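Long-range contacts in acidocalcisomal pyrophosphatase (Trypanosoma brucei brucei, PDB 5C5V), which probably hydrolyses inorganic pyrophosphate to phosphate in a magnesium-dependent reaction, and combines an EF-hand region with a pyrophosphatase domain: residues I8-L12 / V83-M89; S88-H92 / D117-G121. All coordinates share one frame; numbering follows the deposited sequence.

Contact 1 (I8-L12 / V83-M89)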
ATOM      1  N   ILE A   8     -31.958 -25.860   4.531  1.00 66.89           N
ATOM      2  CA  ILE A   8     -32.744 -25.542   3.350  1.00 67.12           C
ATOM      3  C   ILE A   8     -34.081 -24.918   3.746  1.00 67.28           C
ATOM      4  O   ILE A   8     -34.487 -23.902   3.187  1.00 67.07           O
ATOM      5  CB  ILE A   8     -32.992 -26.799   2.484  1.00 67.81           C
ATOM      6  CG1 ILE A   8     -31.675 -27.268   1.856  1.00 67.93           C
ATOM      7  CG2 ILE A   8     -34.038 -26.524   1.424  1.00 67.99           C
ATOM      8  CD1 ILE A   8     -31.791 -28.493   1.002  1.00 68.49           C
ATOM      9  N   MET A   9     -34.752 -25.514   4.729  1.00 68.10           N
ATOM     10  CA  MET A   9     -36.059 -25.027   5.154  1.00 68.26           C
ATOM     11  C   MET A   9     -35.933 -23.720   5.918  1.00 67.63           C
ATOM     12  O   MET A   9     -36.845 -22.904   5.926  1.00 67.59           O
ATOM     13  CB  MET A   9     -36.773 -26.069   6.026  1.00 68.57           C
ATOM     14  CG  MET A   9     -37.103 -27.352   5.303  1.00 69.29           C
ATOM     15  SD  MET A   9     -38.121 -27.116   3.840  1.00 70.16           S
ATOM     16  CE  MET A   9     -39.716 -26.740   4.553  1.00 70.40           C
ATOM     17  N   SER A  10     -34.791 -23.540   6.569  1.00 68.37           N
ATOM     18  CA  SER A  10     -34.503 -22.301   7.278  1.00 67.96           C
ATOM     19  C   SER A  10     -34.316 -21.122   6.314  1.00 67.53           C
ATOM     20  O   SER A  10     -34.774 -20.017   6.587  1.00 67.44           O
ATOM     21  CB  SER A  10     -33.276 -22.481   8.154  1.00 67.43           C
ATOM     22  OG  SER A  10     -33.124 -21.359   8.991  1.00 67.44           O
ATOM     23  N   ARG A  11     -33.644 -21.355   5.191  1.00 66.46           N
ATOM     24  CA  ARG A  11     -33.526 -20.330   4.154  1.00 66.54           C
ATOM     25  C   ARG A  11     -34.880 -20.105   3.462  1.00 67.11           C
ATOM     26  O   ARG A  11     -35.226 -18.975   3.103  1.00 67.07           O
ATOM     27  CB  ARG A  11     -32.459 -20.706   3.130  1.00 66.50           C
ATOM     28  CG  ARG A  11     -31.039 -20.633   3.679  1.00 66.07           C
ATOM     29  CD  ARG A  11     -29.999 -20.808   2.585  1.00 66.04           C
ATOM     30  NE  ARG A  11     -30.050 -22.139   2.002  1.00 66.62           N
ATOM     31  CZ  ARG A  11     -29.342 -23.173   2.449  1.00 66.98           C
ATOM     32  NH1 ARG A  11     -28.512 -23.013   3.474  1.00 66.50           N
ATOM     33  NH2 ARG A  11     -29.450 -24.360   1.863  1.00 67.38           N
ATOM     34  N   LEU A  12     -35.655 -21.172   3.305  1.00 65.10           N
ATOM     35  CA  LEU A  12     -36.992 -21.055   2.761  1.00 65.70           C
ATOM     36  C   LEU A  12     -37.846 -20.141   3.640  1.00 65.48           C
ATOM     37  O   LEU A  12     -38.594 -19.294   3.153  1.00 65.57           O
ATOM     38  CB  LEU A  12     -37.643 -22.452   2.650  1.00 66.33           C
ATOM     39  CG  LEU A  12     -39.103 -22.667   2.230  1.00 66.44           C
ATOM     40  CD1 LEU A  12     -40.052 -22.398   3.366  1.00 66.69           C
ATOM     41  CD2 LEU A  12     -39.464 -21.814   1.043  1.00 67.03           C
ATOM     42  N   VAL A  83     -38.650 -27.165  -3.549  1.00 70.66           N
ATOM     43  CA  VAL A  83     -37.960 -26.460  -2.479  1.00 69.94           C
ATOM     44  C   VAL A  83     -36.456 -26.605  -2.622  1.00 69.85           C
ATOM     45  O   VAL A  83     -35.708 -25.619  -2.545  1.00 69.27           O
ATOM     46  CB  VAL A  83     -38.374 -26.987  -1.092  1.00 69.94           C
ATOM     47  CG1 VAL A  83     -37.521 -26.356  -0.015  1.00 69.02           C
ATOM     48  CG2 VAL A  83     -39.848 -26.728  -0.838  1.00 70.14           C
ATOM     49  N   SER A  84     -36.016 -27.839  -2.855  1.00 69.30           N
ATOM     50  CA  SER A  84     -34.594 -28.138  -2.946  1.00 68.95           C
ATOM     51  C   SER A  84     -33.942 -27.412  -4.112  1.00 68.77           C
ATOM     52  O   SER A  84     -32.828 -26.925  -3.996  1.00 68.62           O
ATOM     53  CB  SER A  84     -34.377 -29.649  -3.080  1.00 69.81           C
ATOM     54  OG  SER A  84     -33.022 -29.981  -2.825  1.00 69.71           O
ATOM     55  N   ALA A  85     -34.645 -27.330  -5.233  1.00 67.28           N
ATOM     56  CA  ALA A  85     -34.120 -26.636  -6.405  1.00 67.39           C
ATOM     57  C   ALA A  85     -33.929 -25.135  -6.141  1.00 67.20           C
ATOM     58  O   ALA A  85     -32.961 -24.524  -6.604  1.00 67.25           O
ATOM     59  CB  ALA A  85     -35.044 -26.845  -7.591  1.00 67.83           C
ATOM     60  N   ASP A  86     -34.863 -24.550  -5.399  1.00 66.22           N
ATOM     61  CA  ASP A  86     -34.869 -23.118  -5.165  1.00 65.99           C
ATOM     62  C   ASP A  86     -33.977 -22.695  -3.996  1.00 65.01           C
ATOM     63  O   ASP A  86     -33.416 -21.611  -4.013  1.00 64.99           O
ATOM     64  CB  ASP A  86     -36.301 -22.640  -4.921  1.00 65.91           C
ATOM     65  CG  ASP A  86     -37.119 -22.603  -6.185  1.00 66.67           C
ATOM     66  OD1 ASP A  86     -36.510 -22.471  -7.268  1.00 66.96           O
ATOM     67  OD2 ASP A  86     -38.363 -22.682  -6.102  1.00 67.03           O
ATOM     68  N   PHE A  87     -33.830 -23.555  -2.996  1.00 65.84           N
ATOM     69  CA  PHE A  87     -33.223 -23.135  -1.747  1.00 65.23           C
ATOM     70  C   PHE A  87     -32.029 -23.956  -1.281  1.00 65.14           C
ATOM     71  O   PHE A  87     -31.450 -23.663  -0.239  1.00 64.70           O
ATOM     72  CB  PHE A  87     -34.284 -23.111  -0.645  1.00 65.06           C
ATOM     73  CG  PHE A  87     -35.218 -21.944  -0.747  1.00 65.26           C
ATOM     74  CD1 PHE A  87     -34.834 -20.694  -0.266  1.00 64.55           C
ATOM     75  CD2 PHE A  87     -36.470 -22.081  -1.329  1.00 65.70           C
ATOM     76  CE1 PHE A  87     -35.678 -19.610  -0.367  1.00 64.62           C
ATOM     77  CE2 PHE A  87     -37.325 -21.001  -1.429  1.00 65.78           C
ATOM     78  CZ  PHE A  87     -36.926 -19.759  -0.950  1.00 65.42           C
ATOM     79  N   SER A  88     -31.640 -24.971  -2.041  1.00 67.59           N
ATOM     80  CA  SER A  88     -30.413 -25.691  -1.709  1.00 67.61           C
ATOM     81  C   SER A  88     -29.225 -24.955  -2.320  1.00 67.51           C
ATOM     82  O   SER A  88     -29.368 -24.249  -3.316  1.00 67.45           O
ATOM     83  CB  SER A  88     -30.457 -27.140  -2.198  1.00 67.99           C
ATOM     84  OG  SER A  88     -30.453 -27.189  -3.609  1.00 68.52           O
ATOM     85  N   MET A  89     -28.050 -25.125  -1.730  1.00 71.46           N
ATOM     86  CA  MET A  89     -26.865 -24.470  -2.247  1.00 71.33           C
ATOM     87  C   MET A  89     -26.363 -25.141  -3.523  1.00 71.73           C
ATOM     88  O   MET A  89     -26.516 -26.349  -3.701  1.00 72.30           O
ATOM     89  CB  MET A  89     -25.768 -24.467  -1.186  1.00 70.67           C
ATOM     90  CG  MET A  89     -26.122 -23.682   0.069  1.00 70.28           C
ATOM     91  SD  MET A  89     -26.296 -21.896  -0.226  1.00 70.61           S
ATOM     92  CE  MET A  89     -26.927 -21.360   1.367  1.00 69.89           C
TER

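Contact 2 (S88-H92 / D117-G121)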
ATOM      1  N   SER A  88     -31.640 -24.971  -2.041  1.00 67.59           N
ATOM      2  CA  SER A  88     -30.413 -25.691  -1.709  1.00 67.61           C
ATOM      3  C   SER A  88     -29.225 -24.955  -2.320  1.00 67.51           C
ATOM      4  O   SER A  88     -29.368 -24.249  -3.316  1.00 67.45           O
ATOM      5  CB  SER A  88     -30.457 -27.140  -2.198  1.00 67.99           C
ATOM      6  OG  SER A  88     -30.453 -27.189  -3.609  1.00 68.52           O
ATOM      7  N   MET A  89     -28.050 -25.125  -1.730  1.00 71.46           N
ATOM      8  CA  MET A  89     -26.865 -24.470  -2.247  1.00 71.33           C
ATOM      9  C   MET A  89     -26.363 -25.141  -3.523  1.00 71.73           C
ATOM     10  O   MET A  89     -26.516 -26.349  -3.701  1.00 72.30           O
ATOM     11  CB  MET A  89     -25.768 -24.467  -1.186  1.00 70.67           C
ATOM     12  CG  MET A  89     -26.122 -23.682   0.069  1.00 70.28           C
ATOM     13  SD  MET A  89     -26.296 -21.896  -0.226  1.00 70.61           S
ATOM     14  CE  MET A  89     -26.927 -21.360   1.367  1.00 69.89           C
ATOM     15  N   PRO A  90     -25.746 -24.348  -4.414  1.00 71.61           N
ATOM     16  CA  PRO A  90     -25.091 -24.850  -5.630  1.00 72.19           C
ATOM     17  C   PRO A  90     -24.063 -25.933  -5.297  1.00 72.06           C
ATOM     18  O   PRO A  90     -24.039 -26.974  -5.954  1.00 72.77           O
ATOM     19  CB  PRO A  90     -24.422 -23.598  -6.223  1.00 72.22           C
ATOM     20  CG  PRO A  90     -24.357 -22.604  -5.096  1.00 71.17           C
ATOM     21  CD  PRO A  90     -25.561 -22.892  -4.243  1.00 71.43           C
ATOM     22  N   TYR A  91     -23.248 -25.692  -4.273  1.00 70.51           N
ATOM     23  CA  TYR A  91     -22.333 -26.710  -3.757  1.00 70.26           C
ATOM     24  C   TYR A  91     -22.192 -26.545  -2.251  1.00 69.51           C
ATOM     25  O   TYR A  91     -22.477 -25.476  -1.713  1.00 69.27           O
ATOM     26  CB  TYR A  91     -20.963 -26.605  -4.434  1.00 70.31           C
ATOM     27  N   HIS A  92     -21.768 -27.596  -1.562  1.00 68.47           N
ATOM     28  CA  HIS A  92     -21.573 -27.501  -0.123  1.00 68.01           C
ATOM     29  C   HIS A  92     -20.197 -26.939   0.186  1.00 67.79           C
ATOM     30  O   HIS A  92     -19.184 -27.521  -0.191  1.00 67.99           O
ATOM     31  CB  HIS A  92     -21.733 -28.860   0.554  1.00 68.93           C
ATOM     32  CG  HIS A  92     -23.121 -29.411   0.492  1.00 69.53           C
ATOM     33  ND1 HIS A  92     -23.514 -30.508   1.225  1.00 70.21           N
ATOM     34  CD2 HIS A  92     -24.211 -29.011  -0.205  1.00 69.67           C
ATOM     35  CE1 HIS A  92     -24.787 -30.769   0.976  1.00 70.46           C
ATOM     36  NE2 HIS A  92     -25.234 -29.875   0.112  1.00 70.38           N
ATOM     37  N   ASP A 117     -18.399 -29.824   6.682  1.00 67.43           N
ATOM     38  CA  ASP A 117     -19.406 -29.493   5.689  1.00 67.36           C
ATOM     39  C   ASP A 117     -20.384 -28.497   6.332  1.00 66.87           C
ATOM     40  O   ASP A 117     -21.040 -28.824   7.323  1.00 67.26           O
ATOM     41  CB  ASP A 117     -20.107 -30.764   5.209  1.00 68.15           C
ATOM     42  CG  ASP A 117     -21.012 -30.527   4.024  1.00 68.20           C
ATOM     43  OD1 ASP A 117     -20.914 -31.310   3.063  1.00 68.97           O
ATOM     44  OD2 ASP A 117     -21.832 -29.588   4.046  1.00 67.87           O
ATOM     45  N   LEU A 118     -20.460 -27.281   5.795  1.00 67.88           N
ATOM     46  CA  LEU A 118     -21.250 -26.216   6.432  1.00 67.51           C
ATOM     47  C   LEU A 118     -22.762 -26.418   6.308  1.00 68.09           C
ATOM     48  O   LEU A 118     -23.539 -25.753   6.997  1.00 68.07           O
ATOM     49  CB  LEU A 118     -20.861 -24.846   5.867  1.00 66.58           C
ATOM     50  CG  LEU A 118     -19.445 -24.408   6.271  1.00 66.08           C
ATOM     51  CD1 LEU A 118     -19.201 -22.949   5.951  1.00 65.43           C
ATOM     52  CD2 LEU A 118     -19.195 -24.670   7.757  1.00 66.11           C
ATOM     53  N   GLU A 119     -23.180 -27.328   5.433  1.00 68.61           N
ATOM     54  CA  GLU A 119     -24.593 -27.630   5.275  1.00 69.15           C
ATOM     55  C   GLU A 119     -25.018 -28.815   6.143  1.00 69.96           C
ATOM     56  O   GLU A 119     -26.083 -28.784   6.778  1.00 70.28           O
ATOM     57  CB  GLU A 119     -24.923 -27.891   3.803  1.00 69.43           C
ATOM     58  CG  GLU A 119     -24.723 -26.667   2.895  1.00 69.00           C
ATOM     59  CD  GLU A 119     -25.362 -25.384   3.455  1.00 68.87           C
ATOM     60  OE1 GLU A 119     -26.587 -25.386   3.730  1.00 68.98           O
ATOM     61  OE2 GLU A 119     -24.642 -24.362   3.603  1.00 68.37           O
ATOM     62  N   THR A 120     -24.208 -29.868   6.158  1.00 68.96           N
ATOM     63  CA  THR A 120     -24.517 -31.043   6.968  1.00 69.78           C
ATOM     64  C   THR A 120     -23.948 -30.932   8.385  1.00 69.83           C
ATOM     65  O   THR A 120     -24.465 -31.536   9.317  1.00 70.49           O
ATOM     66  CB  THR A 120     -23.959 -32.332   6.334  1.00 70.85           C
ATOM     67  OG1 THR A 120     -22.525 -32.313   6.414  1.00 70.59           O
ATOM     68  CG2 THR A 120     -24.397 -32.456   4.873  1.00 70.54           C
ATOM     69  N   GLY A 121     -22.893 -30.143   8.548  1.00 69.48           N
ATOM     70  CA  GLY A 121     -22.241 -30.012   9.845  1.00 69.42           C
ATOM     71  C   GLY A 121     -21.326 -31.179  10.202  1.00 70.35           C
ATOM     72  O   GLY A 121     -20.658 -31.152  11.238  1.00 70.48           O
TER

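Contact 1 (I8-L12 / V83-M89)
Ile-8 and Ser-88 bring the two backbones nearest, their CA atoms 5.6 Å apart, where helix 8-12 passes the C-terminal end of helix 83-87. The short helical axes come within 9.7 Å and cross at 71°. Phe-87 fills the crossing: its ring lies flat against the backbone of the first helix, with Leu-12 CA 3.7 Å from the ring centroid in a CH-pi contact. A flat aromatic suits a place so close to a helix backbone, and Leu-12 CD2 adds a methyl at Phe-87 CE2. Beside the ring, CG2 of Ile-8 packs against CG1 of Val-83 at 3.8 Å, while its CD1 reaches Ser-88 CB; branched aliphatic side chains suit this buried apolar seam. Arg-11 supplies the polar grip. Bent at chi3 (-65°), its chain brings NE and NH2 side-on to one acceptor, Phe-87 O, at 3.1 and 3.0 Å respectively, and the oxygen lies in the guanidinium plane. Both bonds serve a carbonyl at the helix end, whose partial negative charge should favour a cation. The CE methyl and CG of Met-89 lie over one face of the guanidinium. This is helix-helix packing within the helical, probably EF-hand, region: helix 26-36 packs on Leu-12, Val-83 and Phe-87, helix 61-69 receives Met-9, and His-331 of the second subunit meets the Phe-87 ring.

Contact 2 (S88-H92 / D117-G121)
His-92 and Asp-117 join the loop leaving helix 73-87 to the turn that follows strand 110-117. ND1 of His-92 donates to OD1 of Asp-117 across 3.3 Å, a long hydrogen bond with an N-H...O angle of 151°. The oxygen lies in the imidazole plane and accepts the N-H through its syn lone pair, although the ring and the carboxylate are turned nearly perpendicular, 82° apart. Glu-119 comes over a face of the same ring: its CB stands 3.9 Å from the centroid of His-92, almost on the ring normal, in a CH-pi contact, and CG continues across toward CD2. The long aliphatic part of a glutamate can thus cover an imidazole while its carboxylate travels on. A bend at chi2 (-48°) carries that end to Met-89, whose CG lies 3.9 Å from Glu-119 CD.

The second shell holds the carboxylates in place. Asp-117 OD2 accepts from the backbone N of Glu-119 at 3.0 Å, forming an Asx turn, and from Thr-120 N at 3.2 Å, so a short acidic side chain ties down the start of the turn it belongs to. The backbone bond from Gly-121 N to Asp-117 O closes that turn. Gln-94 donates to Asp-117 OD1, while Glu-119 OE1 pairs with Arg-11 of helix 3-14.

With both oxygens of Asp-117 engaged, its carboxylate has little freedom to rotate and offers the histidine a fixed acceptor. Its negative charge would probably favour a protonated His-92, whereas that of Glu-119 is likely to be balanced largely by Arg-11.

Contacts 1 and 2 follow one another along the chain, sharing Ser-88 and Met-89, with centres 11 Å apart. Their direct tie is the salt bridge from Arg-11 NH1 to Glu-119 OE1, 3.1 Å long: the arginine that holds the end of helix 73-87 in contact 1 also reaches the turn of contact 2. Helix 3-14 is thereby fixed to both the helical region and the turn that follows strand 110-117. Both contacts touch the second subunit, where Arg-137 meets Met-89. Neither lies at the imidodiphosphate and magnesium site, which includes Asp-219, Asp-251 and Asp-256; the centres of contacts 1 and 2 lie about 26 and 16 Å from the centre of the chain.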